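Local coordinates for probable hydrolase (PDB 3OM8), which probably hydrolyses an ester or lactone substrate as an alpha/beta hydrolase, perhaps acting as a 3-oxoadipate enol-lactonase, at residues 155-158 with 159-163; 47-50 with 51-54. One frame throughout, in Å; residues are numbered along the deposited sequence.

In the fold
Both interactions are local, each made along one short piece of chain, and they sit far apart in the alpha/beta hydrolase fold: their centres are 28 Å apart and their nearest atoms about 16 Å. Interaction 2 comes first in sequence and closes the short helix 47-51 ahead of strand 55-59, so it belongs to the packing around the central sheet. Interaction 1 ends helix 150-160, one of the helices inserted between strands 118-124 and 211-216. Here Trp-160 meets the ring of His-246, which with Ser-101 and Asp-219 has the geometry expected of a catalytic triad. Interaction 1 therefore borders the probable active site.

Interaction 1: residues 155-158 with 159-163; sequences GFLG and NWFPP
The six-membered ring of Trp-160 carries the CB of Phe-156 over its centre, 4.0 Å from the ring centroid and 11° off the normal, a well-centred CH-pi contact. Beyond CB the phenyl ring is tilted against the indole, its CD1 reaching 3.5 Å from Trp-160 CZ2; with the planes at 54° the pair is neither a stack nor edge-to-face. Phe-156 O lies over a face of the same indole, 3.2 Å from Trp-160 CG, while accepting the bond from Trp-160 N. At the edge of the Phe-161 ring, in its plane, Leu-157 CD2 packs 3.7 Å from Phe-161 CE2, the two side chains running alongside. Asn-159 turns its amide back along the helix (chi1 -70°), and its ND2 reaches Gly-155 O at 2.7 Å from above the carbonyl plane. That oxygen also accepts from Asn-159 N, so two donors of one residue grip it. Phe-161 leaves helical geometry, ending helix 150-160. In the surrounding fold, Trp-160 meets the ring of His-246, in the probable triad, and Phe-176 and Leu-180 of helix 171-181; Leu-157 and Phe-161 both touch Leu-166 of helix 163-167.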
loop_
_atom_site.group_PDB
_atom_site.type_symbol
_atom_site.label_atom_id
_atom_site.label_comp_id
_atom_site.label_asym_id
_atom_site.label_seq_id
_atom_site.Cartn_x
_atom_site.Cartn_y
_atom_site.Cartn_z
ATOM N N GLY B 155 -6.606 -19.693 -19.800
ATOM C CA GLY B 155 -6.100 -18.333 -19.848
ATOM C C GLY B 155 -6.394 -17.613 -18.550
ATOM O O GLY B 155 -5.483 -17.165 -17.858
ATOM N N PHE B 156 -7.673 -17.508 -18.209
ATOM C CA PHE B 156 -8.067 -16.809 -16.999
ATOM C C PHE B 156 -7.468 -17.412 -15.735
ATOM O O PHE B 156 -6.871 -16.698 -14.933
ATOM C CB PHE B 156 -9.575 -16.783 -16.849
ATOM C CG PHE B 156 -10.258 -15.774 -17.715
ATOM C CD1 PHE B 156 -10.307 -14.438 -17.339
ATOM C CD2 PHE B 156 -10.881 -16.165 -18.898
ATOM C CE1 PHE B 156 -10.956 -13.505 -18.126
ATOM C CE2 PHE B 156 -11.529 -15.239 -19.690
ATOM C CZ PHE B 156 -11.572 -13.905 -19.301
ATOM N N LEU B 157 -7.656 -18.715 -15.542
ATOM C CA LEU B 157 -7.164 -19.365 -14.333
ATOM C C LEU B 157 -5.664 -19.147 -14.175
ATOM O O LEU B 157 -5.167 -18.965 -13.072
ATOM C CB LEU B 157 -7.490 -20.858 -14.332
ATOM C CG LEU B 157 -8.975 -21.217 -14.269
ATOM C CD1 LEU B 157 -9.161 -22.718 -14.406
ATOM C CD2 LEU B 157 -9.610 -20.714 -12.982
ATOM N N GLY B 158 -4.951 -19.147 -15.291
ATOM C CA GLY B 158 -3.517 -18.965 -15.275
ATOM C C GLY B 158 -3.101 -17.576 -14.829
ATOM O O GLY B 158 -2.046 -17.425 -14.215
ATOM N N ASN B 159 -3.922 -16.569 -15.133
ATOM C CA ASN B 159 -3.648 -15.197 -14.697
ATOM C C ASN B 159 -4.199 -14.886 -13.314
ATOM O O ASN B 159 -3.718 -13.975 -12.647
ATOM C CB ASN B 159 -4.223 -14.176 -15.681
ATOM C CG ASN B 159 -3.476 -14.154 -16.997
ATOM O OD1 ASN B 159 -2.456 -13.473 -17.150
ATOM N ND2 ASN B 159 -3.976 -14.910 -17.954
ATOM N N TRP B 160 -5.220 -15.631 -12.909
ATOM C CA TRP B 160 -5.971 -15.340 -11.692
ATOM C C TRP B 160 -5.306 -15.917 -10.451
ATOM O O TRP B 160 -5.371 -15.333 -9.384
ATOM C CB TRP B 160 -7.365 -15.941 -11.774
ATOM C CG TRP B 160 -8.366 -15.173 -12.580
ATOM C CD1 TRP B 160 -8.192 -13.965 -13.186
ATOM C CD2 TRP B 160 -9.711 -15.576 -12.860
ATOM N NE1 TRP B 160 -9.352 -13.591 -13.827
ATOM C CE2 TRP B 160 -10.300 -14.561 -13.633
ATOM C CE3 TRP B 160 -10.478 -16.695 -12.519
ATOM C CZ2 TRP B 160 -11.615 -14.627 -14.067
ATOM C CZ3 TRP B 160 -11.786 -16.758 -12.950
ATOM C CH2 TRP B 160 -12.340 -15.734 -13.719
ATOM N N PHE B 161 -4.700 -17.086 -10.584
ATOM C CA PHE B 161 -4.196 -17.778 -9.417
ATOM C C PHE B 161 -2.684 -17.947 -9.432
ATOM O O PHE B 161 -2.065 -18.065 -10.502
ATOM C CB PHE B 161 -4.875 -19.145 -9.255
ATOM C CG PHE B 161 -6.346 -19.059 -9.001
ATOM C CD1 PHE B 161 -6.829 -18.590 -7.794
ATOM C CD2 PHE B 161 -7.250 -19.430 -9.977
ATOM C CE1 PHE B 161 -8.191 -18.498 -7.561
ATOM C CE2 PHE B 161 -8.606 -19.338 -9.750
ATOM C CZ PHE B 161 -9.079 -18.880 -8.544
ATOM N N PRO B 162 -2.086 -17.957 -8.227
ATOM C CA PRO B 162 -0.692 -18.366 -8.068
ATOM C C PRO B 162 -0.521 -19.717 -8.742
ATOM O O PRO B 162 -1.308 -20.620 -8.470
ATOM C CB PRO B 162 -0.550 -18.524 -6.548
ATOM C CG PRO B 162 -1.587 -17.622 -5.969
ATOM C CD PRO B 162 -2.732 -17.642 -6.936
ATOM N N PRO B 163 0.486 -19.860 -9.613
ATOM C CA PRO B 163 0.735 -21.153 -10.255
ATOM C C PRO B 163 0.926 -22.233 -9.196
ATOM O O PRO B 163 0.829 -23.419 -9.495
ATOM C CB PRO B 163 2.050 -20.920 -11.002
ATOM C CG PRO B 163 2.705 -19.786 -10.251
ATOM C CD PRO B 163 1.561 -18.893 -9.887
#

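Interaction 2: residues 47-50 with 51-54; sequences LPAL and TRHF
Leu-47 O is gripped twice by Thr-51, each time at 2.8 Å: by the backbone N, with an N-H...O angle of 160°, and by the hydroxyl OG1. The amide arrives almost straight down the carbonyl bond, whereas OG1 donates from above the carbonyl plane, 43° out of it. A chi1 of 61° explains the second bond, since it sets OG1 between the backbone N and the carbonyl carbon and turns the hydroxyl back onto the preceding helical turn. The same rotation sends the methyl CG2 of Thr-51 toward Leu-47, where it packs 3.8 Å from Leu-47 CD2 as the two side chains cross at a slant. Leu-50 O likewise accepts two hydrogen bonds. Phe-54 N approaches it in the carbonyl plane at 3.0 Å, and His-53 N from above that plane at 3.3 Å. This pair continues the backbone bonding past Thr-51 before the chain extends at Phe-54. Arg-52 bends at chi3 and folds back over the helix, laying one guanidinium face against Ala-49 CA, which lies 3.6 Å from Arg-52 NH2; Pro-48 O lies over the same face but higher, both atoms being displaced toward the rim. Ala-49 O faces the edge of the His-53 imidazole, 3.6 Å from His-53 CD2. The segment leads from helix 47-51 into strand 55-59. Around it, Leu-50 packs on Leu-30 and Leu-32 of strand 29-33 and on Val-56 of strand 55-59, while Ala-49 and Phe-54 both meet Leu-261 of helix 253-264.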
loop_
_atom_site.group_PDB
_atom_site.type_symbol
_atom_site.label_atom_id
_atom_site.label_comp_id
_atom_site.label_asym_id
_atom_site.label_seq_id
_atom_site.Cartn_x
_atom_site.Cartn_y
_atom_site.Cartn_z
ATOM N N LEU B 47 -20.110 -13.712 2.486
ATOM C CA LEU B 47 -21.480 -13.469 2.936
ATOM C C LEU B 47 -21.640 -13.393 4.461
ATOM O O LEU B 47 -22.215 -12.435 4.979
ATOM C CB LEU B 47 -22.441 -14.527 2.372
ATOM C CG LEU B 47 -23.297 -14.221 1.145
ATOM C CD1 LEU B 47 -24.558 -15.089 1.188
ATOM C CD2 LEU B 47 -23.678 -12.752 1.049
ATOM N N PRO B 48 -21.163 -14.415 5.186
ATOM C CA PRO B 48 -21.395 -14.384 6.638
ATOM C C PRO B 48 -20.896 -13.090 7.291
ATOM O O PRO B 48 -21.659 -12.450 8.017
ATOM C CB PRO B 48 -20.615 -15.599 7.142
ATOM C CG PRO B 48 -20.678 -16.562 5.949
ATOM C CD PRO B 48 -20.533 -15.675 4.744
ATOM N N ALA B 49 -19.655 -12.699 7.021
ATOM C CA ALA B 49 -19.125 -11.465 7.597
ATOM C C ALA B 49 -19.831 -10.219 7.050
ATOM O O ALA B 49 -20.111 -9.276 7.792
ATOM C CB ALA B 49 -17.618 -11.364 7.388
ATOM N N LEU B 50 -20.124 -10.209 5.756
ATOM C CA LEU B 50 -20.751 -9.037 5.157
ATOM C C LEU B 50 -22.174 -8.820 5.661
ATOM O O LEU B 50 -22.570 -7.689 5.936
ATOM C CB LEU B 50 -20.733 -9.119 3.627
ATOM C CG LEU B 50 -19.368 -8.929 2.969
ATOM C CD1 LEU B 50 -19.498 -8.983 1.474
ATOM C CD2 LEU B 50 -18.765 -7.600 3.394
ATOM N N THR B 51 -22.934 -9.903 5.794
ATOM C CA THR B 51 -24.355 -9.800 6.127
ATOM C C THR B 51 -24.593 -9.546 7.598
ATOM O O THR B 51 -25.735 -9.342 8.016
ATOM C CB THR B 51 -25.163 -11.059 5.721
ATOM O OG1 THR B 51 -24.659 -12.213 6.407
ATOM C CG2 THR B 51 -25.115 -11.280 4.196
ATOM N N ARG B 52 -23.521 -9.575 8.384
ATOM C CA ARG B 52 -23.609 -9.207 9.800
ATOM C C ARG B 52 -23.987 -7.743 9.929
ATOM O O ARG B 52 -24.661 -7.358 10.870
ATOM C CB ARG B 52 -22.286 -9.457 10.526
ATOM C CG ARG B 52 -22.149 -10.849 11.124
ATOM C CD ARG B 52 -21.029 -10.903 12.178
ATOM N NE ARG B 52 -20.037 -11.931 11.858
ATOM C CZ ARG B 52 -18.855 -11.697 11.286
ATOM N NH1 ARG B 52 -18.036 -12.712 11.032
ATOM N NH2 ARG B 52 -18.483 -10.456 10.972
ATOM N N HIS B 53 -23.563 -6.940 8.957
ATOM C CA HIS B 53 -23.733 -5.492 9.008
ATOM C C HIS B 53 -24.564 -4.904 7.850
ATOM O O HIS B 53 -25.170 -3.840 7.987
ATOM C CB HIS B 53 -22.359 -4.843 9.038
ATOM C CG HIS B 53 -21.449 -5.423 10.079
ATOM N ND1 HIS B 53 -21.353 -4.906 11.355
ATOM C CD2 HIS B 53 -20.603 -6.479 10.034
ATOM C CE1 HIS B 53 -20.480 -5.617 12.048
ATOM N NE2 HIS B 53 -20.012 -6.577 11.271
ATOM N N PHE B 54 -24.597 -5.588 6.711
ATOM C CA PHE B 54 -25.263 -5.020 5.540
ATOM C C PHE B 54 -26.226 -5.984 4.875
ATOM O O PHE B 54 -26.086 -7.198 5.004
ATOM C CB PHE B 54 -24.227 -4.565 4.510
ATOM C CG PHE B 54 -23.193 -3.629 5.063
ATOM C CD1 PHE B 54 -23.464 -2.277 5.194
ATOM C CD2 PHE B 54 -21.949 -4.104 5.458
ATOM C CE1 PHE B 54 -22.516 -1.408 5.719
ATOM C CE2 PHE B 54 -20.992 -3.245 5.978
ATOM C CZ PHE B 54 -21.276 -1.894 6.111
#